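PDB 3HKA: uronate isomerase from Bacillus halodurans C-125, which catalyses the isomerisation of uronic acids such as D-fructuronate, as a zinc-binding member of the amidohydrolase superfamily. Local coordinates for residues L169-L174 and V218-S223; V222-T227 and F255-G260. All coordinates share one frame; numbering follows the deposited sequence.

Contact 1 (L169-L174 and V218-S223); sequences LRLDPL and VYMAVS. With FIX (D-fructuronic acid), chain D.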
loop_
_atom_site.group_PDB
_atom_site.type_symbol
_atom_site.label_atom_id
_atom_site.label_comp_id
_atom_site.label_asym_id
_atom_site.label_seq_id
_atom_site.Cartn_x
_atom_site.Cartn_y
_atom_site.Cartn_z
ATOM N N LEU A 169 31.714 2.134 -6.254
ATOM C CA LEU A 169 31.925 3.498 -6.732
ATOM C C LEU A 169 30.654 4.362 -6.740
ATOM O O LEU A 169 29.842 4.277 -7.660
ATOM C CB LEU A 169 32.543 3.446 -8.133
ATOM C CG LEU A 169 32.816 4.760 -8.866
ATOM C CD1 LEU A 169 33.657 5.680 -7.994
ATOM C CD2 LEU A 169 33.528 4.462 -10.177
ATOM N N ARG A 170 30.492 5.190 -5.709
ATOM C CA ARG A 170 29.332 6.077 -5.579
ATOM C C ARG A 170 29.573 7.336 -6.416
ATOM O O ARG A 170 30.620 7.978 -6.287
ATOM C CB ARG A 170 29.124 6.437 -4.107
ATOM C CG ARG A 170 27.845 7.190 -3.812
ATOM C CD ARG A 170 26.601 6.411 -4.252
ATOM N NE ARG A 170 25.408 7.148 -3.857
ATOM C CZ ARG A 170 24.678 6.875 -2.784
ATOM N NH1 ARG A 170 24.997 5.861 -1.995
ATOM N NH2 ARG A 170 23.659 7.660 -2.468
ATOM N N LEU A 171 28.596 7.702 -7.251
ATOM C CA LEU A 171 28.753 8.837 -8.159
ATOM C C LEU A 171 27.726 9.974 -8.131
ATOM O O LEU A 171 27.630 10.734 -9.095
ATOM C CB LEU A 171 28.834 8.297 -9.593
ATOM C CG LEU A 171 29.943 7.269 -9.862
ATOM C CD1 LEU A 171 29.685 6.531 -11.178
ATOM C CD2 LEU A 171 31.290 7.983 -9.898
ATOM N N ASP A 172 26.971 10.109 -7.050
ATOM C CA ASP A 172 25.963 11.171 -6.973
ATOM C C ASP A 172 26.448 12.551 -7.435
ATOM O O ASP A 172 25.774 13.224 -8.218
ATOM C CB ASP A 172 25.416 11.272 -5.546
ATOM C CG ASP A 172 24.576 10.069 -5.162
ATOM O OD1 ASP A 172 24.878 8.963 -5.656
ATOM O OD2 ASP A 172 23.626 10.229 -4.360
ATOM N N PRO A 173 27.626 12.988 -6.960
ATOM C CA PRO A 173 28.151 14.300 -7.354
ATOM C C PRO A 173 28.342 14.447 -8.861
ATOM O O PRO A 173 28.059 15.496 -9.432
ATOM C CB PRO A 173 29.481 14.384 -6.596
ATOM C CG PRO A 173 29.242 13.530 -5.387
ATOM C CD PRO A 173 28.520 12.341 -5.983
ATOM N N LEU A 174 28.826 13.391 -9.499
ATOM C CA LEU A 174 29.063 13.412 -10.935
ATOM C C LEU A 174 27.770 13.479 -11.743
ATOM O O LEU A 174 27.633 14.307 -12.645
ATOM C CB LEU A 174 29.845 12.164 -11.352
ATOM C CG LEU A 174 30.136 12.017 -12.847
ATOM C CD1 LEU A 174 31.038 13.158 -13.301
ATOM C CD2 LEU A 174 30.800 10.671 -13.111
ATOM N N VAL A 218 32.485 -3.513 -6.764
ATOM C CA VAL A 218 31.580 -4.587 -7.138
ATOM C C VAL A 218 30.456 -4.003 -8.006
ATOM O O VAL A 218 29.771 -4.728 -8.731
ATOM C CB VAL A 218 31.007 -5.287 -5.889
ATOM C CG1 VAL A 218 32.116 -6.067 -5.199
ATOM C CG2 VAL A 218 30.416 -4.268 -4.923
ATOM N N TYR A 219 30.280 -2.686 -7.930
ATOM C CA TYR A 219 29.278 -1.988 -8.732
ATOM C C TYR A 219 29.410 -0.476 -8.588
ATOM O O TYR A 219 30.064 0.013 -7.666
ATOM C CB TYR A 219 27.845 -2.441 -8.355
ATOM C CG TYR A 219 27.363 -2.125 -6.944
ATOM C CD1 TYR A 219 27.097 -0.811 -6.544
ATOM C CD2 TYR A 219 27.137 -3.147 -6.019
ATOM C CE1 TYR A 219 26.616 -0.526 -5.260
ATOM C CE2 TYR A 219 26.658 -2.872 -4.736
ATOM C CZ TYR A 219 26.399 -1.560 -4.363
ATOM O OH TYR A 219 25.927 -1.291 -3.091
ATOM N N MET A 220 28.830 0.256 -9.534
ATOM C CA MET A 220 28.818 1.712 -9.484
ATOM C C MET A 220 27.414 2.050 -8.997
ATOM O O MET A 220 26.460 1.344 -9.328
ATOM C CB MET A 220 29.074 2.307 -10.868
ATOM C CG MET A 220 30.518 2.152 -11.334
ATOM S SD MET A 220 30.867 2.975 -12.894
ATOM C CE MET A 220 30.364 1.691 -14.082
ATOM N N ALA A 221 27.274 3.113 -8.212
ATOM C CA ALA A 221 25.964 3.454 -7.672
ATOM C C ALA A 221 25.612 4.936 -7.665
ATOM O O ALA A 221 26.485 5.807 -7.763
ATOM C CB ALA A 221 25.849 2.900 -6.261
ATOM N N VAL A 222 24.316 5.210 -7.537
ATOM C CA VAL A 222 23.814 6.576 -7.487
ATOM C C VAL A 222 22.428 6.576 -6.851
ATOM O O VAL A 222 21.655 5.633 -7.042
ATOM C CB VAL A 222 23.714 7.194 -8.909
ATOM C CG1 VAL A 222 22.595 6.521 -9.704
ATOM C CG2 VAL A 222 23.463 8.697 -8.813
ATOM N N SER A 223 22.125 7.602 -6.059
ATOM C CA SER A 223 20.799 7.710 -5.461
ATOM C C SER A 223 20.139 8.761 -6.340
ATOM O O SER A 223 20.781 9.730 -6.744
ATOM C CB SER A 223 20.863 8.151 -3.988
ATOM O OG SER A 223 21.279 9.491 -3.833
HETATM O O1A FIX D . 23.033 5.524 0.349
HETATM C C1 FIX D . 22.252 6.503 0.428
HETATM O O1B FIX D . 22.222 7.472 -0.352
HETATM C C2 FIX D . 21.236 6.511 1.588
HETATM O O2 FIX D . 21.059 5.174 2.069
HETATM C C3 FIX D . 21.722 7.452 2.719
HETATM O O3 FIX D . 21.911 8.774 2.170
HETATM C C4 FIX D . 20.770 7.616 3.942
HETATM O O4 FIX D . 21.179 8.736 4.749
HETATM C C5 FIX D . 20.720 6.354 4.849
HETATM O O5 FIX D . 21.726 5.660 5.032
HETATM C C6 FIX D . 19.415 5.961 5.530
HETATM O O6 FIX D . 19.386 4.572 5.840
#
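Asp172 reaches across to the neighbouring strand near its C-terminal end and holds Ser223 by both backbone and side chain. Its OD1 accepts Ser223 N at 3.1 Å, and its OD2 accepts the hydroxyl Ser223 OG at 2.5 Å, both on the syn side of the carboxylate. Arg170 grips the same carboxylate side-on: NE lies 2.6 Å from Asp172 OD1 in a salt bridge, and NH2 reaches OD2. Arg170 NE and Ser223 N approach OD1 from opposite faces of its plane; OD2 likewise takes two donors, and the two-nitrogen grip fixes the turn of the guanidinium. Arg170 leaves the backbone with CG anti to N (chi1 -172°) and bends at chi2 (58°), which carries CD past Ala221 O at 3.6 Å. Beyond it, NH1 and NH2 bind the D-fructuronate carboxylate, NH2 at 2.6 Å from O1B. On the opposite face of the sheet from Arg170 and Ala221, Leu169 and Met220 run side by side, Leu169 CD2 to Met220 CG 4.0 Å. Backbone bonds from Ala221 N to Leu169 O and from Leu171 N to Ala221 O fix the parallel register. Neighbouring parallel strands whose C-terminal ends supply substrate-binding side chains are typical of the (β/α)8-barrel of amidohydrolases.

Contact 2 (V222-T227 and F255-G260); sequences VSLPPT and FAMMIG. With FIX (D-fructuronic acid), chain D.
Val222 CG1 meets the far end of the Phe255 ring, 3.6 Å from CZ, where the two side chains approach at a slant. Phe255 gets there with CG anti to its own N (chi1 178°), and Met257 CG lies over one face of the ring, offset toward its rim. On the same side of the sheet Leu224 CD1 touches both Ile259 CG1, at 3.9 Å, and Met257 CB. This is the close-packed part: Phe255 also touches Leu244 of helix 235-250, and Met257 reaches strand 296-300. The segments belong to a right-handed beta-alpha-beta crossover, strand 220-224, helix 235-250 and strand 255-262, as in the amidohydrolase barrel. Three backbone hydrogen bonds join the parallel strands, Val222 N to Ala256 O, Met258 N to Val222 O and, the shortest, Leu224 N to Met258 O at 2.7 Å; a fourth, Gly260 N to Leu224 O, carries the pairing on. On the pocket face, Met258 bends at chi3 (-86°), which sets its CE 3.1 Å from O1A of D-fructuronate, while Ser223 CB stands 3.9 Å from O1B. Packing thins past the strand ends, where the partly exposed Pro226 lays CG 3.4 Å from Gly260 O. Replacing Pro226 with a glycine would probably lose this ring contact over the Gly260 carbonyl and let the loop there flex. Pro225, also partly exposed, offers little beyond its O, 3.9 Å from Ile259 CG2.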
loop_
_atom_site.group_PDB
_atom_site.type_symbol
_atom_site.label_atom_id
_atom_site.label_comp_id
_atom_site.label_asym_id
_atom_site.label_seq_id
_atom_site.Cartn_x
_atom_site.Cartn_y
_atom_site.Cartn_z
ATOM N N VAL A 222 24.316 5.210 -7.537
ATOM C CA VAL A 222 23.814 6.576 -7.487
ATOM C C VAL A 222 22.428 6.576 -6.851
ATOM O O VAL A 222 21.655 5.633 -7.042
ATOM C CB VAL A 222 23.714 7.194 -8.909
ATOM C CG1 VAL A 222 22.595 6.521 -9.704
ATOM C CG2 VAL A 222 23.463 8.697 -8.813
ATOM N N SER A 223 22.125 7.602 -6.059
ATOM C CA SER A 223 20.799 7.710 -5.461
ATOM C C SER A 223 20.139 8.761 -6.340
ATOM O O SER A 223 20.781 9.730 -6.744
ATOM C CB SER A 223 20.863 8.151 -3.988
ATOM O OG SER A 223 21.279 9.491 -3.833
ATOM N N LEU A 224 18.867 8.558 -6.655
ATOM C CA LEU A 224 18.156 9.455 -7.554
ATOM C C LEU A 224 16.843 9.998 -7.004
ATOM O O LEU A 224 16.216 9.387 -6.139
ATOM C CB LEU A 224 17.917 8.716 -8.873
ATOM C CG LEU A 224 19.198 8.207 -9.546
ATOM C CD1 LEU A 224 18.877 7.064 -10.518
ATOM C CD2 LEU A 224 19.879 9.358 -10.273
ATOM N N PRO A 225 16.403 11.161 -7.509
ATOM C CA PRO A 225 15.155 11.789 -7.055
ATOM C C PRO A 225 13.904 11.123 -7.626
ATOM O O PRO A 225 13.987 10.368 -8.583
ATOM C CB PRO A 225 15.307 13.226 -7.545
ATOM C CG PRO A 225 15.988 13.032 -8.863
ATOM C CD PRO A 225 17.057 11.987 -8.543
ATOM N N PRO A 226 12.726 11.408 -7.040
ATOM C CA PRO A 226 11.444 10.846 -7.489
ATOM C C PRO A 226 11.157 11.201 -8.952
ATOM O O PRO A 226 10.442 10.484 -9.652
ATOM C CB PRO A 226 10.430 11.494 -6.543
ATOM C CG PRO A 226 11.228 11.695 -5.274
ATOM C CD PRO A 226 12.552 12.201 -5.807
ATOM N N THR A 227 11.732 12.312 -9.399
ATOM C CA THR A 227 11.547 12.804 -10.762
ATOM C C THR A 227 12.494 12.177 -11.790
ATOM O O THR A 227 12.509 12.579 -12.955
ATOM C CB THR A 227 11.741 14.329 -10.807
ATOM O OG1 THR A 227 13.001 14.660 -10.209
ATOM C CG2 THR A 227 10.618 15.040 -10.049
ATOM N N PHE A 255 25.127 -1.568 -12.394
ATOM C CA PHE A 255 24.826 -0.181 -12.074
ATOM C C PHE A 255 23.692 -0.185 -11.056
ATOM O O PHE A 255 22.581 -0.642 -11.348
ATOM C CB PHE A 255 24.410 0.581 -13.332
ATOM C CG PHE A 255 24.035 2.013 -13.080
ATOM C CD1 PHE A 255 24.697 2.763 -12.108
ATOM C CD2 PHE A 255 23.050 2.629 -13.842
ATOM C CE1 PHE A 255 24.381 4.102 -11.902
ATOM C CE2 PHE A 255 22.727 3.971 -13.646
ATOM C CZ PHE A 255 23.395 4.708 -12.674
ATOM N N ALA A 256 23.983 0.305 -9.856
ATOM C CA ALA A 256 22.989 0.342 -8.795
ATOM C C ALA A 256 22.296 1.691 -8.734
ATOM O O ALA A 256 22.955 2.733 -8.668
ATOM C CB ALA A 256 23.643 0.039 -7.461
ATOM N N MET A 257 20.967 1.664 -8.760
ATOM C CA MET A 257 20.169 2.884 -8.687
ATOM C C MET A 257 19.263 2.825 -7.458
ATOM O O MET A 257 18.493 1.876 -7.287
ATOM C CB MET A 257 19.308 3.052 -9.949
ATOM C CG MET A 257 20.096 3.086 -11.247
ATOM S SD MET A 257 19.044 3.327 -12.703
ATOM C CE MET A 257 18.437 1.679 -12.941
ATOM N N MET A 258 19.371 3.835 -6.599
ATOM C CA MET A 258 18.546 3.918 -5.398
ATOM C C MET A 258 17.653 5.124 -5.673
ATOM O O MET A 258 18.044 6.277 -5.504
ATOM C CB MET A 258 19.435 4.112 -4.170
ATOM C CG MET A 258 20.605 3.133 -4.164
ATOM S SD MET A 258 21.299 2.769 -2.543
ATOM C CE MET A 258 22.423 4.075 -2.367
ATOM N N ILE A 259 16.439 4.828 -6.114
ATOM C CA ILE A 259 15.493 5.855 -6.531
ATOM C C ILE A 259 14.414 6.270 -5.547
ATOM O O ILE A 259 13.832 5.433 -4.858
ATOM C CB ILE A 259 14.810 5.393 -7.834
ATOM C CG1 ILE A 259 15.889 5.072 -8.874
ATOM C CG2 ILE A 259 13.842 6.458 -8.340
ATOM C CD1 ILE A 259 15.443 4.143 -9.976
ATOM N N GLY A 260 14.147 7.576 -5.499
ATOM C CA GLY A 260 13.089 8.070 -4.637
ATOM C C GLY A 260 13.419 9.098 -3.573
ATOM O O GLY A 260 12.509 9.595 -2.911
HETATM O O1A FIX D . 23.033 5.524 0.349
HETATM C C1 FIX D . 22.252 6.503 0.428
HETATM O O1B FIX D . 22.222 7.472 -0.352
HETATM C C2 FIX D . 21.236 6.511 1.588
HETATM O O2 FIX D . 21.059 5.174 2.069
HETATM C C3 FIX D . 21.722 7.452 2.719
HETATM O O3 FIX D . 21.911 8.774 2.170
HETATM C C4 FIX D . 20.770 7.616 3.942
HETATM O O4 FIX D . 21.179 8.736 4.749
HETATM C C5 FIX D . 20.720 6.354 4.849
HETATM O O5 FIX D . 21.726 5.660 5.032
HETATM C C6 FIX D . 19.415 5.961 5.530
HETATM O O6 FIX D . 19.386 4.572 5.840
#

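How the contacts relate
From the N terminus, the chain runs through strand 169-170 into helix 172-176, and contact 1 closes the 43-residue, largely helical excursion that returns at strand 220-224. Contact 2 begins where contact 1 ends, on the shared Val222 and Ser223, and closes a shorter loop through helix 235-250 to strand 255-262. The two loops therefore follow in series, neither enclosing nor crossing the other. Strand 220-224 is the middle member of this three-strand run, with 169-170 and 255-262 as its neighbours. The contacts also meet directly, Arg170 NH1 packing 3.2 Å from Met258 CE, and both reach the D-fructuronate carboxylate.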